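Local coordinates for protein SidF, inhibitor of growth family, member 3 (Legionella pneumophila subsp. pneumophila, PDB 4FYE) that is a Legionella phosphoinositide phosphatase, probably removing a phosphate from phosphorylated phosphatidylinositol lipids through this N-terminal domain, at residues L30-P35 / H708-G713; E74-I79 / T111-I116; A84-L89 / K168-E173; A146-S151 / A737-I742. The protein carries 1 engineered substitution. All coordinates share one frame; numbering follows the deposited sequence.

Contact 1 (L30-P35 / H708-G713)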
loop_
_atom_site.group_PDB
_atom_site.type_symbol
_atom_site.label_atom_id
_atom_site.label_comp_id
_atom_site.label_asym_id
_atom_site.label_seq_id
_atom_site.Cartn_x
_atom_site.Cartn_y
_atom_site.Cartn_z
ATOM N N LEU A 30 20.372 7.643 -5.964
ATOM C CA LEU A 30 20.370 8.273 -4.650
ATOM C C LEU A 30 21.177 7.382 -3.707
ATOM O O LEU A 30 21.458 6.222 -4.028
ATOM C CB LEU A 30 18.925 8.480 -4.159
ATOM C CG LEU A 30 18.182 7.249 -3.601
ATOM C CD1 LEU A 30 17.868 7.356 -2.099
ATOM C CD2 LEU A 30 16.916 7.066 -4.392
ATOM N N ALA A 31 21.556 7.917 -2.559
ATOM C CA ALA A 31 22.400 7.155 -1.660
ATOM C C ALA A 31 21.588 6.322 -0.695
ATOM O O ALA A 31 20.717 6.818 0.017
ATOM C CB ALA A 31 23.333 8.066 -0.906
ATOM N N TYR A 32 21.886 5.040 -0.688
ATOM C CA TYR A 32 21.257 4.107 0.255
ATOM C C TYR A 32 22.110 3.659 1.458
ATOM O O TYR A 32 21.532 3.205 2.456
ATOM C CB TYR A 32 20.893 2.891 -0.528
ATOM C CG TYR A 32 19.797 3.132 -1.471
ATOM C CD1 TYR A 32 18.442 3.050 -1.033
ATOM C CD2 TYR A 32 20.059 3.411 -2.811
ATOM C CE1 TYR A 32 17.384 3.240 -1.922
ATOM C CE2 TYR A 32 19.001 3.607 -3.708
ATOM C CZ TYR A 32 17.690 3.518 -3.265
ATOM O OH TYR A 32 16.670 3.651 -4.174
ATOM N N GLY A 33 23.448 3.787 1.347
ATOM C CA GLY A 33 24.427 3.412 2.361
ATOM C C GLY A 33 24.462 1.899 2.570
ATOM O O GLY A 33 23.958 1.139 1.739
ATOM N N TYR A 34 25.013 1.456 3.703
ATOM C CA TYR A 34 25.237 0.047 3.931
ATOM C C TYR A 34 25.899 -0.621 2.693
ATOM O O TYR A 34 25.349 -1.560 2.092
ATOM C CB TYR A 34 23.926 -0.649 4.348
ATOM C CG TYR A 34 23.181 0.039 5.503
ATOM C CD1 TYR A 34 23.402 -0.357 6.863
ATOM C CD2 TYR A 34 22.299 1.108 5.268
ATOM C CE1 TYR A 34 22.757 0.274 7.922
ATOM C CE2 TYR A 34 21.668 1.763 6.334
ATOM C CZ TYR A 34 21.876 1.322 7.651
ATOM O OH TYR A 34 21.216 1.963 8.709
ATOM N N PRO A 35 27.094 -0.152 2.316
ATOM C CA PRO A 35 27.757 -0.803 1.168
ATOM C C PRO A 35 27.917 -2.358 1.315
ATOM O O PRO A 35 28.216 -2.861 2.380
ATOM C CB PRO A 35 29.110 -0.092 1.082
ATOM C CG PRO A 35 29.390 0.419 2.489
ATOM C CD PRO A 35 28.005 0.738 3.066
ATOM N N HIS A 708 11.453 3.443 2.991
ATOM C CA HIS A 708 11.586 4.762 3.635
ATOM C C HIS A 708 12.752 5.587 3.110
ATOM O O HIS A 708 12.677 6.826 2.981
ATOM C CB HIS A 708 11.673 4.597 5.169
ATOM C CG HIS A 708 11.336 5.863 5.959
ATOM N ND1 HIS A 708 12.243 6.891 6.162
ATOM C CD2 HIS A 708 10.185 6.225 6.632
ATOM C CE1 HIS A 708 11.666 7.861 6.901
ATOM N NE2 HIS A 708 10.420 7.444 7.225
ATOM N N THR A 709 13.858 4.920 2.806
ATOM C CA THR A 709 15.033 5.607 2.289
ATOM C C THR A 709 14.744 6.204 0.907
ATOM O O THR A 709 14.977 7.395 0.678
ATOM C CB THR A 709 16.254 4.670 2.288
ATOM O OG1 THR A 709 16.437 4.220 3.637
ATOM C CG2 THR A 709 17.521 5.414 1.849
ATOM N N ALA A 710 14.245 5.381 0.012
ATOM C CA ALA A 710 13.742 5.832 -1.306
ATOM C C ALA A 710 12.708 6.966 -1.225
ATOM O O ALA A 710 12.680 7.845 -2.070
ATOM C CB ALA A 710 13.130 4.656 -2.064
ATOM N N ASN A 711 11.874 6.968 -0.207
ATOM C CA ASN A 711 10.945 8.061 -0.096
ATOM C C ASN A 711 11.491 9.274 0.545
ATOM O O ASN A 711 11.031 10.337 0.203
ATOM C CB ASN A 711 9.696 7.696 0.705
ATOM C CG ASN A 711 8.655 6.996 -0.119
ATOM O OD1 ASN A 711 8.800 6.837 -1.330
ATOM N ND2 ASN A 711 7.611 6.539 0.539
ATOM N N THR A 712 12.396 9.154 1.525
ATOM C CA THR A 712 12.778 10.365 2.304
ATOM C C THR A 712 14.249 10.634 2.289
ATOM O O THR A 712 14.654 11.698 2.692
ATOM C CB THR A 712 12.304 10.360 3.796
ATOM O OG1 THR A 712 13.037 9.348 4.519
ATOM C CG2 THR A 712 10.726 10.066 3.903
ATOM N N GLY A 713 15.071 9.723 1.778
ATOM C CA GLY A 713 16.505 9.936 1.957
ATOM C C GLY A 713 17.176 9.279 3.178
ATOM O O GLY A 713 18.399 9.144 3.183
#
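Tyr32 and Thr709 cross obliquely, and their meeting is the centre of this contact between the 30-35 loop and the last turn of helix 701-712. The Tyr32 ring leaves the backbone with CG beside its own N (chi1 -70°), which swings the ring toward the helix. There CD1 of Tyr32 lies 3.8 Å from CG2 of Thr709. That methyl is set anti to the Thr709 backbone N, and it also comes within 3.9 Å of the carbonyl O of Ala31. Leu30 has CG in the crowded position between its backbone N and carbonyl carbon (chi1 78°), so that its CD1 sits over one face of the Tyr32 ring, toward the rim, while standing 4.0 Å from Thr709 O. Further out along the ring, Tyr32 OH comes 4.2 Å from Ala710 CB.

The helix stops just here: Gly713 is the first residue to leave it, with positive phi, and its N still bonds back to Thr709 O at 2.6 Å. Asn81, on helix 71-92, joins the two sides through its amide, taking Ala31 N on OD1 and giving ND2 to Gly713 O.

No hydrogen bond runs directly between the two segments. Tyr32 OH is bonded to Asp183 and Thr709 OG1 to Ala705 O and Ser715, so apolar contact, chiefly the Thr709 methyl against the Tyr32 ring, joins the segments directly while the polar ends are satisfied elsewhere.

Contact 2 (E74-I79 / T111-I116)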
loop_
_atom_site.group_PDB
_atom_site.type_symbol
_atom_site.label_atom_id
_atom_site.label_comp_id
_atom_site.label_asym_id
_atom_site.label_seq_id
_atom_site.Cartn_x
_atom_site.Cartn_y
_atom_site.Cartn_z
ATOM N N GLU A 74 23.277 6.283 8.169
ATOM C CA GLU A 74 22.107 7.126 7.953
ATOM C C GLU A 74 22.549 8.581 7.831
ATOM O O GLU A 74 21.999 9.337 7.051
ATOM C CB GLU A 74 21.102 6.994 9.117
ATOM C CG GLU A 74 20.556 5.568 9.298
ATOM C CD GLU A 74 19.687 5.088 8.116
ATOM O OE1 GLU A 74 19.203 5.894 7.288
ATOM O OE2 GLU A 74 19.500 3.872 7.998
ATOM N N ALA A 75 23.503 8.969 8.655
ATOM C CA ALA A 75 24.138 10.271 8.520
ATOM C C ALA A 75 24.722 10.489 7.129
ATOM O O ALA A 75 24.488 11.537 6.538
ATOM C CB ALA A 75 25.199 10.443 9.560
ATOM N N ASN A 76 25.456 9.502 6.594
ATOM C CA ASN A 76 25.944 9.599 5.212
ATOM C C ASN A 76 24.828 9.723 4.202
ATOM O O ASN A 76 24.935 10.556 3.324
ATOM C CB ASN A 76 26.797 8.426 4.813
ATOM C CG ASN A 76 28.153 8.407 5.500
ATOM O OD1 ASN A 76 28.519 9.297 6.232
ATOM N ND2 ASN A 76 28.860 7.336 5.307
ATOM N N ASN A 77 23.763 8.923 4.325
ATOM C CA ASN A 77 22.596 9.027 3.444
ATOM C C ASN A 77 21.957 10.413 3.484
ATOM O O ASN A 77 21.712 11.050 2.475
ATOM C CB ASN A 77 21.539 7.994 3.832
ATOM C CG ASN A 77 21.992 6.601 3.524
ATOM O OD1 ASN A 77 22.932 6.419 2.754
ATOM N ND2 ASN A 77 21.351 5.607 4.135
ATOM N N TYR A 78 21.689 10.860 4.680
ATOM C CA TYR A 78 21.229 12.200 4.886
ATOM C C TYR A 78 22.123 13.205 4.297
ATOM O O TYR A 78 21.614 14.035 3.618
ATOM C CB TYR A 78 21.073 12.521 6.363
ATOM C CG TYR A 78 20.411 13.854 6.532
ATOM C CD1 TYR A 78 19.043 13.963 6.534
ATOM C CD2 TYR A 78 21.160 15.017 6.660
ATOM C CE1 TYR A 78 18.437 15.190 6.709
ATOM C CE2 TYR A 78 20.558 16.219 6.846
ATOM C CZ TYR A 78 19.190 16.280 6.852
ATOM O OH TYR A 78 18.571 17.475 7.031
ATOM N N ILE A 79 23.447 13.159 4.547
ATOM C CA ILE A 79 24.314 14.176 3.972
ATOM C C ILE A 79 24.185 14.197 2.419
ATOM O O ILE A 79 23.910 15.225 1.818
ATOM C CB ILE A 79 25.792 13.981 4.328
ATOM C CG1 ILE A 79 26.090 13.846 5.837
ATOM C CG2 ILE A 79 26.648 15.034 3.689
ATOM C CD1 ILE A 79 25.850 15.021 6.700
ATOM N N THR A 111 33.537 17.611 5.378
ATOM C CA THR A 111 33.904 17.791 6.739
ATOM C C THR A 111 32.900 17.267 7.782
ATOM O O THR A 111 33.309 16.911 8.886
ATOM C CB THR A 111 34.464 19.196 7.080
ATOM O OG1 THR A 111 33.643 19.843 8.052
ATOM C CG2 THR A 111 34.798 20.065 5.874
ATOM N N PHE A 112 31.605 17.260 7.481
ATOM C CA PHE A 112 30.667 16.705 8.451
ATOM C C PHE A 112 30.846 15.192 8.520
ATOM O O PHE A 112 30.936 14.671 9.634
ATOM C CB PHE A 112 29.170 17.135 8.262
ATOM C CG PHE A 112 28.826 18.454 8.968
ATOM C CD1 PHE A 112 28.349 18.469 10.302
ATOM C CD2 PHE A 112 29.049 19.680 8.328
ATOM C CE1 PHE A 112 28.092 19.671 10.974
ATOM C CE2 PHE A 112 28.767 20.879 8.989
ATOM C CZ PHE A 112 28.286 20.874 10.303
ATOM N N LYS A 113 30.985 14.521 7.370
ATOM C CA LYS A 113 31.327 13.088 7.376
ATOM C C LYS A 113 32.550 12.754 8.294
ATOM O O LYS A 113 32.483 11.953 9.269
ATOM C CB LYS A 113 31.553 12.548 5.952
ATOM C CG LYS A 113 30.289 12.529 5.079
ATOM C CD LYS A 113 30.614 12.149 3.631
ATOM C CE LYS A 113 29.328 11.777 2.957
ATOM N NZ LYS A 113 29.477 11.084 1.657
ATOM N N LYS A 114 33.649 13.398 7.993
ATOM C CA LYS A 114 34.867 13.155 8.727
ATOM C C LYS A 114 34.642 13.350 10.226
ATOM O O LYS A 114 34.969 12.461 11.018
ATOM C CB LYS A 114 35.987 14.045 8.206
ATOM C CG LYS A 114 37.309 13.923 8.982
ATOM C CD LYS A 114 38.393 13.159 8.214
ATOM C CE LYS A 114 38.987 13.998 7.088
ATOM N NZ LYS A 114 40.380 14.441 7.337
ATOM N N SER A 115 34.065 14.485 10.617
ATOM C CA SER A 115 33.815 14.755 12.035
ATOM C C SER A 115 32.965 13.641 12.715
ATOM O O SER A 115 33.130 13.288 13.899
ATOM C CB SER A 115 33.076 16.073 12.163
ATOM O OG SER A 115 32.542 16.192 13.462
ATOM N N ILE A 116 32.032 13.103 11.955
ATOM C CA ILE A 116 31.136 12.136 12.518
ATOM C C ILE A 116 31.863 10.820 12.692
ATOM O O ILE A 116 31.683 10.152 13.706
ATOM C CB ILE A 116 29.904 11.985 11.638
ATOM C CG1 ILE A 116 28.893 13.042 12.055
ATOM C CG2 ILE A 116 29.321 10.594 11.758
ATOM C CD1 ILE A 116 27.858 13.303 10.959
#
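Asn76 and Lys113 both set CG beside their own backbone N, anti to the carbonyl carbon (chi1 -71° and -67°), and the lysine then runs extended to its amine. The two side chains cross at about a right angle, with Asn76 OD1 lying 3.9 Å from Lys113 CG. The lysine continues past Ile79, whose CG2 is 4.3 Å from Lys113 CE, and ends in a salt bridge between NZ and Asp80, one residue beyond 74-79. The aliphatic chain thus runs along the outer side of the contact and delivers its charge to the other helix.

Deeper in, the contact is apolar. Ile116 has CG1 beside its backbone N, anti to the carbonyl carbon, and a nearly extended chi2, which sends CD1 to 4.1 Å from Ala75 CB. One helical turn along each chain, Ile79 CD1 meets Phe112 CB at 4.2 Å. Helices 71-92 and 98-119 follow each other in the chain and form an antiparallel helical hairpin, the short segments lying 172° apart in direction with their axes 10.5 Å apart.

Only the root of Phe112 faces this hairpin partner. Its ring turns off toward helix 136-163, where it meets the ring of Phe155 at an inclined angle. Ile79 also touches Phe155 and Leu152 of that helix.

Contact 3 (A84-L89 / K168-E173)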
loop_
_atom_site.group_PDB
_atom_site.type_symbol
_atom_site.label_atom_id
_atom_site.label_comp_id
_atom_site.label_asym_id
_atom_site.label_seq_id
_atom_site.Cartn_x
_atom_site.Cartn_y
_atom_site.Cartn_z
ATOM N N ALA A 84 22.558 16.416 -2.795
ATOM C CA ALA A 84 22.049 16.290 -4.169
ATOM C C ALA A 84 20.885 17.279 -4.390
ATOM O O ALA A 84 20.909 18.056 -5.325
ATOM C CB ALA A 84 21.640 14.846 -4.490
ATOM N N ALA A 85 19.901 17.313 -3.501
ATOM C CA ALA A 85 18.826 18.301 -3.613
ATOM C C ALA A 85 19.403 19.716 -3.733
ATOM O O ALA A 85 18.975 20.527 -4.566
ATOM C CB ALA A 85 17.938 18.191 -2.365
ATOM N N ALA A 86 20.387 20.013 -2.885
ATOM C CA ALA A 86 20.968 21.301 -2.903
ATOM C C ALA A 86 21.497 21.627 -4.260
ATOM O O ALA A 86 21.359 22.751 -4.692
ATOM C CB ALA A 86 22.054 21.447 -1.841
ATOM N N LYS A 87 22.104 20.656 -4.939
ATOM C CA LYS A 87 22.868 20.978 -6.149
ATOM C C LYS A 87 21.891 21.203 -7.281
ATOM O O LYS A 87 22.092 22.066 -8.179
ATOM C CB LYS A 87 23.846 19.866 -6.488
ATOM C CG LYS A 87 25.110 19.940 -5.667
ATOM C CD LYS A 87 26.130 18.910 -6.113
ATOM C CE LYS A 87 27.364 19.078 -5.271
ATOM N NZ LYS A 87 28.481 18.312 -5.845
ATOM N N SER A 88 20.809 20.438 -7.205
ATOM C CA SER A 88 19.724 20.534 -8.173
ATOM C C SER A 88 19.113 21.941 -8.089
ATOM O O SER A 88 18.950 22.585 -9.115
ATOM C CB SER A 88 18.695 19.436 -7.934
ATOM O OG SER A 88 17.704 19.473 -8.929
ATOM N N LEU A 89 18.870 22.434 -6.871
ATOM C CA LEU A 89 18.312 23.784 -6.670
ATOM C C LEU A 89 19.194 24.903 -7.138
ATOM O O LEU A 89 18.704 25.807 -7.837
ATOM C CB LEU A 89 17.884 24.045 -5.223
ATOM C CG LEU A 89 16.380 24.108 -4.912
ATOM C CD1 LEU A 89 15.514 23.389 -5.934
ATOM C CD2 LEU A 89 16.029 23.694 -3.490
ATOM N N LYS A 168 12.472 24.330 3.561
ATOM C CA LYS A 168 11.279 23.794 2.845
ATOM C C LYS A 168 11.493 23.541 1.363
ATOM O O LYS A 168 10.951 22.627 0.798
ATOM C CB LYS A 168 10.037 24.680 3.048
ATOM C CG LYS A 168 9.183 24.223 4.230
ATOM C CD LYS A 168 7.685 24.437 4.000
ATOM C CE LYS A 168 7.186 25.730 4.635
ATOM N NZ LYS A 168 7.728 25.922 6.016
ATOM N N ALA A 169 12.298 24.372 0.742
ATOM C CA ALA A 169 12.557 24.232 -0.669
ATOM C C ALA A 169 13.446 22.992 -0.940
ATOM O O ALA A 169 13.157 22.180 -1.814
ATOM C CB ALA A 169 13.177 25.532 -1.191
ATOM N N LEU A 170 14.517 22.861 -0.167
ATOM C CA LEU A 170 15.451 21.744 -0.265
ATOM C C LEU A 170 14.733 20.413 -0.141
ATOM O O LEU A 170 14.918 19.501 -0.951
ATOM C CB LEU A 170 16.511 21.878 0.838
ATOM C CG LEU A 170 17.529 22.948 0.436
ATOM C CD1 LEU A 170 18.411 23.330 1.600
ATOM C CD2 LEU A 170 18.362 22.427 -0.718
ATOM N N ASP A 171 13.884 20.344 0.872
ATOM C CA ASP A 171 13.027 19.210 1.159
ATOM C C ASP A 171 12.159 18.873 -0.044
ATOM O O ASP A 171 12.255 17.771 -0.627
ATOM C CB ASP A 171 12.190 19.604 2.379
ATOM C CG ASP A 171 11.169 18.557 2.764
ATOM O OD1 ASP A 171 11.553 17.379 3.021
ATOM O OD2 ASP A 171 9.973 18.938 2.816
ATOM N N LYS A 172 11.358 19.855 -0.464
ATOM C CA LYS A 172 10.554 19.746 -1.679
ATOM C C LYS A 172 11.379 19.269 -2.851
ATOM O O LYS A 172 10.959 18.390 -3.573
ATOM C CB LYS A 172 9.939 21.095 -2.008
ATOM C CG LYS A 172 8.555 21.044 -2.641
ATOM C CD LYS A 172 7.767 22.312 -2.293
ATOM C CE LYS A 172 7.212 22.258 -0.867
ATOM N NZ LYS A 172 7.146 23.597 -0.211
ATOM N N GLU A 173 12.559 19.828 -3.071
ATOM C CA GLU A 173 13.357 19.317 -4.201
ATOM C C GLU A 173 13.879 17.873 -4.015
ATOM O O GLU A 173 14.049 17.136 -4.968
ATOM C CB GLU A 173 14.522 20.243 -4.493
ATOM C CG GLU A 173 15.282 19.885 -5.751
ATOM C CD GLU A 173 14.470 20.125 -7.028
ATOM O OE1 GLU A 173 13.272 20.524 -6.957
ATOM O OE2 GLU A 173 15.038 19.918 -8.127
#
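Two partners grip Glu173 OE2: the hydroxyl of Ser88, which donates to it at 2.8 Å, and the amine of Lys92, which forms a salt bridge one turn further along the same helix. This polar pairing lies at a steep helix-helix crossing, where 84-89 of helix 71-92 meets 168-173 of helix 167-180 at 101°, with axes only 8.6 Å apart. Ser88 holds OG anti to its backbone N (chi1 -176°), reaching toward Glu173, and the bond uses the anti lone pair of OE2. Glu173 extends at chi1 and bends at chi2, and the nearby lysine would probably favour its charged form.

Small residues let the backbones come close. Ala85 CB rests 3.6 Å from the carbonyl O of Leu170, and Ala86 offers its CA to Leu170 CD2 at 3.6 Å.

Leu89 is the main apolar piece, sliding past Glu173 in the opposite direction and spreading its two methyls over different neighbours. CD2 lies over the turn at Ala169 and Leu170, meeting the Leu170 CD2 methyl at 3.8 Å. The other branch lies along the aliphatic part of the glutamate, with Leu89 CD1 3.5 Å from Glu173 CG.

Contact 4 (A146-S151 / A737-I742)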
loop_
_atom_site.group_PDB
_atom_site.type_symbol
_atom_site.label_atom_id
_atom_site.label_comp_id
_atom_site.label_asym_id
_atom_site.label_seq_id
_atom_site.Cartn_x
_atom_site.Cartn_y
_atom_site.Cartn_z
ATOM N N ALA A 146 21.620 10.963 19.150
ATOM C CA ALA A 146 21.300 12.360 19.501
ATOM C C ALA A 146 22.506 13.274 19.137
ATOM O O ALA A 146 22.347 14.384 18.623
ATOM C CB ALA A 146 20.967 12.504 20.999
ATOM N N LYS A 147 23.698 12.800 19.414
ATOM C CA LYS A 147 24.885 13.475 18.970
ATOM C C LYS A 147 24.801 13.811 17.472
ATOM O O LYS A 147 24.981 14.921 17.051
ATOM C CB LYS A 147 26.086 12.549 19.201
ATOM C CG LYS A 147 27.120 12.949 20.272
ATOM C CD LYS A 147 26.826 12.400 21.652
ATOM C CE LYS A 147 28.002 11.578 22.206
ATOM N NZ LYS A 147 29.180 12.243 22.878
ATOM N N VAL A 148 24.571 12.805 16.659
ATOM C CA VAL A 148 24.573 12.954 15.227
ATOM C C VAL A 148 23.454 13.866 14.719
ATOM O O VAL A 148 23.669 14.633 13.773
ATOM C CB VAL A 148 24.489 11.545 14.587
ATOM C CG1 VAL A 148 23.989 11.592 13.172
ATOM C CG2 VAL A 148 25.876 10.920 14.615
ATOM N N GLU A 149 22.283 13.798 15.356
ATOM C CA GLU A 149 21.177 14.660 15.014
ATOM C C GLU A 149 21.619 16.081 15.196
ATOM O O GLU A 149 21.341 16.912 14.354
ATOM C CB GLU A 149 19.991 14.423 15.904
ATOM C CG GLU A 149 18.760 15.213 15.482
ATOM C CD GLU A 149 17.464 14.395 15.581
ATOM O OE1 GLU A 149 17.358 13.503 16.463
ATOM O OE2 GLU A 149 16.537 14.637 14.769
ATOM N N GLY A 150 22.327 16.332 16.287
ATOM C CA GLY A 150 22.895 17.647 16.564
ATOM C C GLY A 150 23.774 18.094 15.400
ATOM O O GLY A 150 23.647 19.207 14.923
ATOM N N SER A 151 24.654 17.222 14.920
ATOM C CA SER A 151 25.520 17.573 13.783
ATOM C C SER A 151 24.754 17.756 12.477
ATOM O O SER A 151 25.131 18.601 11.663
ATOM C CB SER A 151 26.627 16.545 13.593
ATOM O OG SER A 151 27.117 16.200 14.862
ATOM N N ALA A 737 14.204 7.806 11.374
ATOM C CA ALA A 737 13.191 8.543 10.589
ATOM C C ALA A 737 13.126 10.013 10.986
ATOM O O ALA A 737 13.011 10.873 10.111
ATOM C CB ALA A 737 11.787 7.936 10.703
ATOM N N ASN A 738 13.208 10.321 12.273
ATOM C CA ASN A 738 13.318 11.753 12.650
ATOM C C ASN A 738 14.222 12.582 11.786
ATOM O O ASN A 738 13.882 13.706 11.513
ATOM C CB ASN A 738 13.666 11.890 14.113
ATOM C CG ASN A 738 12.515 11.424 14.990
ATOM O OD1 ASN A 738 11.344 11.523 14.571
ATOM N ND2 ASN A 738 12.816 10.880 16.170
ATOM N N PHE A 739 15.356 12.050 11.359
ATOM C CA PHE A 739 16.298 12.828 10.572
ATOM C C PHE A 739 15.610 13.598 9.457
ATOM O O PHE A 739 15.974 14.725 9.160
ATOM C CB PHE A 739 17.383 11.935 9.982
ATOM C CG PHE A 739 18.409 11.487 10.973
ATOM C CD1 PHE A 739 18.295 11.818 12.303
ATOM C CD2 PHE A 739 19.483 10.726 10.571
ATOM C CE1 PHE A 739 19.234 11.399 13.217
ATOM C CE2 PHE A 739 20.428 10.304 11.477
ATOM C CZ PHE A 739 20.303 10.643 12.803
ATOM N N ALA A 740 14.620 12.976 8.837
ATOM C CA ALA A 740 13.892 13.578 7.730
ATOM C C ALA A 740 13.148 14.834 8.153
ATOM O O ALA A 740 13.041 15.789 7.399
ATOM C CB ALA A 740 12.931 12.575 7.127
ATOM N N LYS A 741 12.588 14.798 9.349
ATOM C CA LYS A 741 11.853 15.923 9.907
ATOM C C LYS A 741 12.643 17.202 10.199
ATOM O O LYS A 741 12.124 18.295 10.013
ATOM C CB LYS A 741 11.072 15.489 11.145
ATOM C CG LYS A 741 9.791 14.749 10.818
ATOM C CD LYS A 741 9.371 13.852 11.964
ATOM C CE LYS A 741 9.098 14.660 13.218
ATOM N NZ LYS A 741 10.279 14.711 14.120
ATOM N N ILE A 742 13.879 17.077 10.668
ATOM C CA ILE A 742 14.551 18.174 11.361
ATOM C C ILE A 742 14.670 19.465 10.557
ATOM O O ILE A 742 14.945 19.455 9.360
ATOM C CB ILE A 742 15.962 17.784 11.843
ATOM C CG1 ILE A 742 16.884 17.501 10.660
ATOM C CG2 ILE A 742 15.901 16.595 12.788
ATOM C CD1 ILE A 742 18.097 16.683 11.035
#
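The snug half of this contact is built on the ring of Phe739. Its CG sits beside its own backbone N (chi1 -75°), which carries the ring to helix 136-163. There Val148, with CG1 anti to its N, brings that methyl to 3.8 Å from Phe739 CZ, the two side chains crossing at about a right angle. Glu149 adds its CB, 4.1 Å from Phe739 CE1. Leu152, Glu74 and Val714 also touch this buried ring, so it is enclosed by more than the one helix.

The other half is looser and faces solvent. Glu149 starts with CG anti to the backbone N (chi1 -174°), then bends at chi2 and runs along the C-terminal end of helix 733-741. Its OE2 lies 4.0 Å from Asn738 CB, and the Glu149 side chain runs past that of Ile742 in the opposite direction. The carboxylate gains no hydrogen bond from segment 737-742. Exposed Lys741 keeps its NZ 6.3 Å from Glu149 OE2, too far for a salt bridge, and bonds only weakly to Asn738 OD1.

Helix 733-741 is kinked at Phe739 and Ala740, and Ile742 has already left helical backbone angles, its side chain resting on Leu152, Gln153 and Tyr78. With axes 10.9 Å apart and directions 23° apart, this is near-parallel helix packing, in which the last modelled helix docks against a bundle formed by the chain's early helices.

How the contacts relate
Helix 71-92 ties the set together: contact 2 uses its first half, contact 3 its second, with centres about 17 Å apart and no touch between them. Contact 1 meets contact 2 through Tyr34 OH and Glu74 OE2, 2.7 Å apart and probably hydrogen-bonded. Contacts 2 and 4 are the closest pair, with centres about 11 Å apart, and Ala75 CB lies 4.0 Å from Val148 CG1. Contacts 1 and 4 bring the C-terminal part of the chain onto its N-terminal part, and their successive C-terminal helices touch where Thr712 CB is 4.0 Å from Ala740 CB. Contacts 2 and 3 lie wholly among the early helices. All four lie on one side of the chain's centre.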